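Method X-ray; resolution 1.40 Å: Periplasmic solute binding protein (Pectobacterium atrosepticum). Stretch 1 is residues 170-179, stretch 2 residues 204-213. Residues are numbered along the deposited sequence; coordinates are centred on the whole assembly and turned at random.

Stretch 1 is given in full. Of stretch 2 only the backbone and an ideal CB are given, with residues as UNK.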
# COMPACT_ATOMS: atom_id res chain seq x y z
N ASP A 170 -3.48 5.26 6.26
CA ASP A 170 -4.61 5.23 5.31
C ASP A 170 -5.38 6.55 5.28
O ASP A 170 -5.67 7.09 4.22
CB ASP A 170 -5.57 4.06 5.52
CG ASP A 170 -6.21 4.00 6.89
OD1 ASP A 170 -5.71 4.61 7.86
OD2 ASP A 170 -7.20 3.28 6.99
N ILE A 171 -5.71 7.08 6.46
CA ILE A 171 -6.50 8.33 6.49
C ILE A 171 -5.63 9.54 6.15
O ILE A 171 -6.13 10.48 5.52
CB ILE A 171 -7.28 8.52 7.80
CG1 ILE A 171 -8.11 7.27 8.13
CG2 ILE A 171 -8.16 9.77 7.73
CD1 ILE A 171 -9.12 6.85 7.09
N LEU A 172 -4.34 9.49 6.48
CA LEU A 172 -3.40 10.53 5.99
C LEU A 172 -3.43 10.57 4.47
O LEU A 172 -3.43 11.64 3.86
CB LEU A 172 -1.99 10.26 6.47
CG LEU A 172 -0.92 11.23 5.96
CD1 LEU A 172 -1.20 12.61 6.50
CD2 LEU A 172 0.45 10.75 6.39
N THR A 173 -3.43 9.40 3.87
CA THR A 173 -3.39 9.29 2.41
C THR A 173 -4.71 9.72 1.81
O THR A 173 -4.76 10.36 0.77
CB THR A 173 -3.03 7.85 1.99
OG1 THR A 173 -1.80 7.49 2.61
CG2 THR A 173 -2.91 7.76 0.50
N LEU A 174 -5.81 9.38 2.48
CA LEU A 174 -7.14 9.83 2.05
C LEU A 174 -7.20 11.38 2.04
O LEU A 174 -7.69 12.00 1.09
CB LEU A 174 -8.21 9.27 2.97
CG LEU A 174 -9.67 9.47 2.54
CD1 LEU A 174 -10.02 8.66 1.30
CD2 LEU A 174 -10.63 9.12 3.67
N GLY A 175 -6.68 11.97 3.11
CA GLY A 175 -6.57 13.43 3.25
C GLY A 175 -5.69 14.00 2.14
O GLY A 175 -6.02 15.01 1.52
N ARG A 176 -4.55 13.36 1.90
CA ARG A 176 -3.65 13.77 0.81
C ARG A 176 -4.38 13.78 -0.54
O ARG A 176 -4.18 14.69 -1.36
CB ARG A 176 -2.44 12.84 0.73
CG ARG A 176 -1.47 13.26 -0.36
CD ARG A 176 -1.19 12.14 -1.32
NE ARG A 176 -0.41 12.52 -2.49
CZ ARG A 176 -0.80 12.31 -3.73
NH1 ARG A 176 -1.92 11.67 -3.99
NH2 ARG A 176 -0.02 12.70 -4.74
N SER A 177 -5.21 12.76 -0.78
CA SER A 177 -5.94 12.64 -2.04
C SER A 177 -6.95 13.81 -2.15
O SER A 177 -7.05 14.48 -3.20
CB SER A 177 -6.63 11.27 -2.14
OG SER A 177 -7.22 11.03 -3.40
N TYR A 178 -7.66 14.05 -1.06
CA TYR A 178 -8.57 15.21 -0.97
C TYR A 178 -7.86 16.52 -1.31
O TYR A 178 -8.34 17.33 -2.12
CB TYR A 178 -9.16 15.30 0.44
CG TYR A 178 -9.98 16.56 0.71
CD1 TYR A 178 -11.29 16.67 0.26
CD2 TYR A 178 -9.44 17.62 1.45
CE1 TYR A 178 -12.05 17.81 0.51
CE2 TYR A 178 -10.20 18.76 1.72
CZ TYR A 178 -11.50 18.84 1.24
OH TYR A 178 -12.27 19.97 1.47
N MET A 179 -6.72 16.74 -0.68
CA MET A 179 -5.96 17.98 -0.86
C MET A 179 -5.37 18.10 -2.27
O MET A 179 -5.22 19.20 -2.80
CB MET A 179 -4.86 18.11 0.19
CG MET A 179 -5.38 18.19 1.62
SD MET A 179 -6.26 19.73 2.12
CE MET A 179 -4.85 20.85 2.27
N UNK A 204 -6.17 22.44 7.74
CA UNK A 204 -7.25 21.93 6.94
C UNK A 204 -7.20 20.40 6.89
O UNK A 204 -8.24 19.75 6.92
CB UNK A 204 -7.19 22.52 5.53
N UNK A 205 -5.99 19.85 6.84
CA UNK A 205 -5.78 18.39 6.81
C UNK A 205 -6.26 17.76 8.12
O UNK A 205 -7.01 16.78 8.11
CB UNK A 205 -4.30 18.06 6.57
N UNK A 206 -5.82 18.33 9.24
CA UNK A 206 -6.33 17.89 10.55
C UNK A 206 -7.82 18.14 10.71
O UNK A 206 -8.55 17.33 11.29
CB UNK A 206 -5.58 18.60 11.67
N UNK A 207 -8.31 19.25 10.15
CA UNK A 207 -9.76 19.51 10.16
C UNK A 207 -10.57 18.44 9.42
O UNK A 207 -11.67 18.10 9.81
CB UNK A 207 -10.04 20.88 9.53
N UNK A 208 -10.00 17.93 8.34
CA UNK A 208 -10.60 16.87 7.52
C UNK A 208 -10.76 15.59 8.37
O UNK A 208 -11.84 14.96 8.39
CB UNK A 208 -9.74 16.59 6.28
N UNK A 209 -9.70 15.23 9.10
CA UNK A 209 -9.78 14.13 10.08
C UNK A 209 -10.88 14.35 11.14
O UNK A 209 -11.72 13.49 11.40
CB UNK A 209 -8.43 13.97 10.78
N UNK A 210 -10.87 15.55 11.72
CA UNK A 210 -11.79 15.87 12.80
C UNK A 210 -13.21 15.76 12.26
O UNK A 210 -14.11 15.24 12.93
CB UNK A 210 -11.52 17.26 13.37
N UNK A 211 -13.42 16.19 11.03
CA UNK A 211 -14.73 16.06 10.39
C UNK A 211 -15.16 14.62 10.18
O UNK A 211 -16.31 14.28 10.36
CB UNK A 211 -14.72 16.78 9.04
N UNK A 212 -14.24 13.76 9.78
CA UNK A 212 -14.56 12.35 9.61
C UNK A 212 -15.06 11.75 10.93
O UNK A 212 -16.05 11.02 10.95
CB UNK A 212 -13.34 11.58 9.10
N UNK A 213 -14.36 12.08 12.01
CA UNK A 213 -14.74 11.61 13.34
C UNK A 213 -16.07 12.23 13.82
O UNK A 213 -17.00 11.51 14.20
CB UNK A 213 -13.63 11.93 14.34

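Both stretches are helical, and their axes approach to 9.9 Å with 118° between their N-to-C directions, so the contact centres on a few turns. The closest backbone approach lies at Gly-175, whose CA is 6.2 Å from the CA of position 205.

At position 204 the CA-to-CB bond points toward stretch 1, and the ideal CB lies 4.3 Å from Met-179 CE, with the hydroxyl end of Tyr-178 farther out. A long side chain, apolar or polar, could cover the methionine and reach toward the phenol. The residue is Glu-204, extended with chi1 and chi2 both t. Its OE1 lies 3.8 Å from Met-179 CE, and OE2 sits at the edge of the Tyr-178 ring, 4.1 Å from CE2. One water links the two side chains: it donates to Glu-204 OE2 at 2.6 Å and is 2.7 Å from Tyr-178 OH.

Position 205 points sideways, with its ideal CB 5.1 Å from Met-179 CG. The absent side chain of Gly-175 leaves room nearby, and Leu-172 offers an apolar surface, so leucine, isoleucine or methionine would suit. Leu-205 (t, p) turns its end inward: CD1 packs 3.9 Å from Gly-175 CA and CD2 4.0 Å from Leu-172 CD1. A CB on Gly-175 would fall 2.6 Å from Leu-205 CD1, a clash.

Positions 206 and 207 are out of reach of stretch 1, which sets no demand there; they hold Phe-206 and Gly-207.

Position 208 points toward stretch 1, its ideal CB 4.9 Å from Tyr-178 CD2 and 5.4 Å from Gly-175 CA. A broad apolar space opens between Leu-174 and Tyr-178, above the bare glycine; a large aliphatic or aromatic side chain would fill it. Phe-208 (chi1 t) does so, its CE2 reaching 3.6 Å from Gly-175 CA and its CZ 4.2 Å from Leu-174 CG. Its ring forms an offset stack with that of Tyr-178, centroids 4.9 Å apart and planes at 26°.

At position 209 the bond again points sideways, and the ideal CB is 5.2 Å from Ile-171 CG2. An aliphatic or aromatic group could meet that methyl. Tyr-209 presents its ring edge, with CD1 4.1 Å from Ile-171 CG2.

Positions 210 and 211 are beyond contact, leaving the choice open; both are lysines, Lys-210 and Lys-211.

Position 212 points toward Ile-171 and Leu-174, but no atom of stretch 1 is within 5.5 Å of its ideal CB, so a longer apolar chain is favoured. Leu-212 (m, t) bridges the gap, placing CD1 3.7 Å from Ile-171 CG2 and 4.4 Å from Leu-174 CD2.

Position 213 is out of reach and holds Val-213.

Stretch 2, residues 204-213: ELFGFYKKLV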
# COMPACT_ATOMS: atom_id res chain seq x y z
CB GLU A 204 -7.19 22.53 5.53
CG GLU A 204 -8.30 22.08 4.60
CD GLU A 204 -8.33 22.85 3.29
OE1 GLU A 204 -7.37 23.59 3.01
OE2 GLU A 204 -9.29 22.64 2.52
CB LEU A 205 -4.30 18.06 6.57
CG LEU A 205 -3.92 16.58 6.67
CD1 LEU A 205 -4.52 15.77 5.53
CD2 LEU A 205 -2.41 16.46 6.72
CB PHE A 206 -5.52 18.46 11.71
CG PHE A 206 -4.22 17.75 11.92
CD1 PHE A 206 -4.15 16.59 12.69
CD2 PHE A 206 -3.07 18.19 11.29
CE1 PHE A 206 -2.94 15.93 12.86
CE2 PHE A 206 -1.87 17.53 11.44
CZ PHE A 206 -1.79 16.40 12.23
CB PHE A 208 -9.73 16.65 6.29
CG PHE A 208 -10.14 15.49 5.41
CD1 PHE A 208 -11.09 15.65 4.42
CD2 PHE A 208 -9.53 14.25 5.55
CE1 PHE A 208 -11.44 14.59 3.60
CE2 PHE A 208 -9.88 13.20 4.73
CZ PHE A 208 -10.83 13.36 3.75
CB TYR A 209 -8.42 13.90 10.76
CG TYR A 209 -8.55 12.79 11.78
CD1 TYR A 209 -8.53 11.46 11.40
CD2 TYR A 209 -8.75 13.08 13.13
CE1 TYR A 209 -8.67 10.45 12.32
CE2 TYR A 209 -8.90 12.07 14.05
CZ TYR A 209 -8.85 10.75 13.65
OH TYR A 209 -9.02 9.75 14.58
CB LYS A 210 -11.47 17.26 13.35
CG LYS A 210 -12.08 17.58 14.70
CD LYS A 210 -12.09 19.08 14.97
CE LYS A 210 -12.55 19.41 16.39
NZ LYS A 210 -13.99 19.15 16.65
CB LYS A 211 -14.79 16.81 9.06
CG LYS A 211 -16.24 16.99 8.60
CD LYS A 211 -16.35 17.94 7.42
CE LYS A 211 -17.80 18.17 7.04
NZ LYS A 211 -17.91 19.06 5.85
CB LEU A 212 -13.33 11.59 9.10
CG LEU A 212 -12.89 11.87 7.66
CD1 LEU A 212 -11.53 11.25 7.41
CD2 LEU A 212 -13.88 11.30 6.66
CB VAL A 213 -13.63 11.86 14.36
CG1 VAL A 213 -14.12 11.56 15.76
CG2 VAL A 213 -12.45 10.95 14.04
O HOH W 1 -11.35 21.43 3.53
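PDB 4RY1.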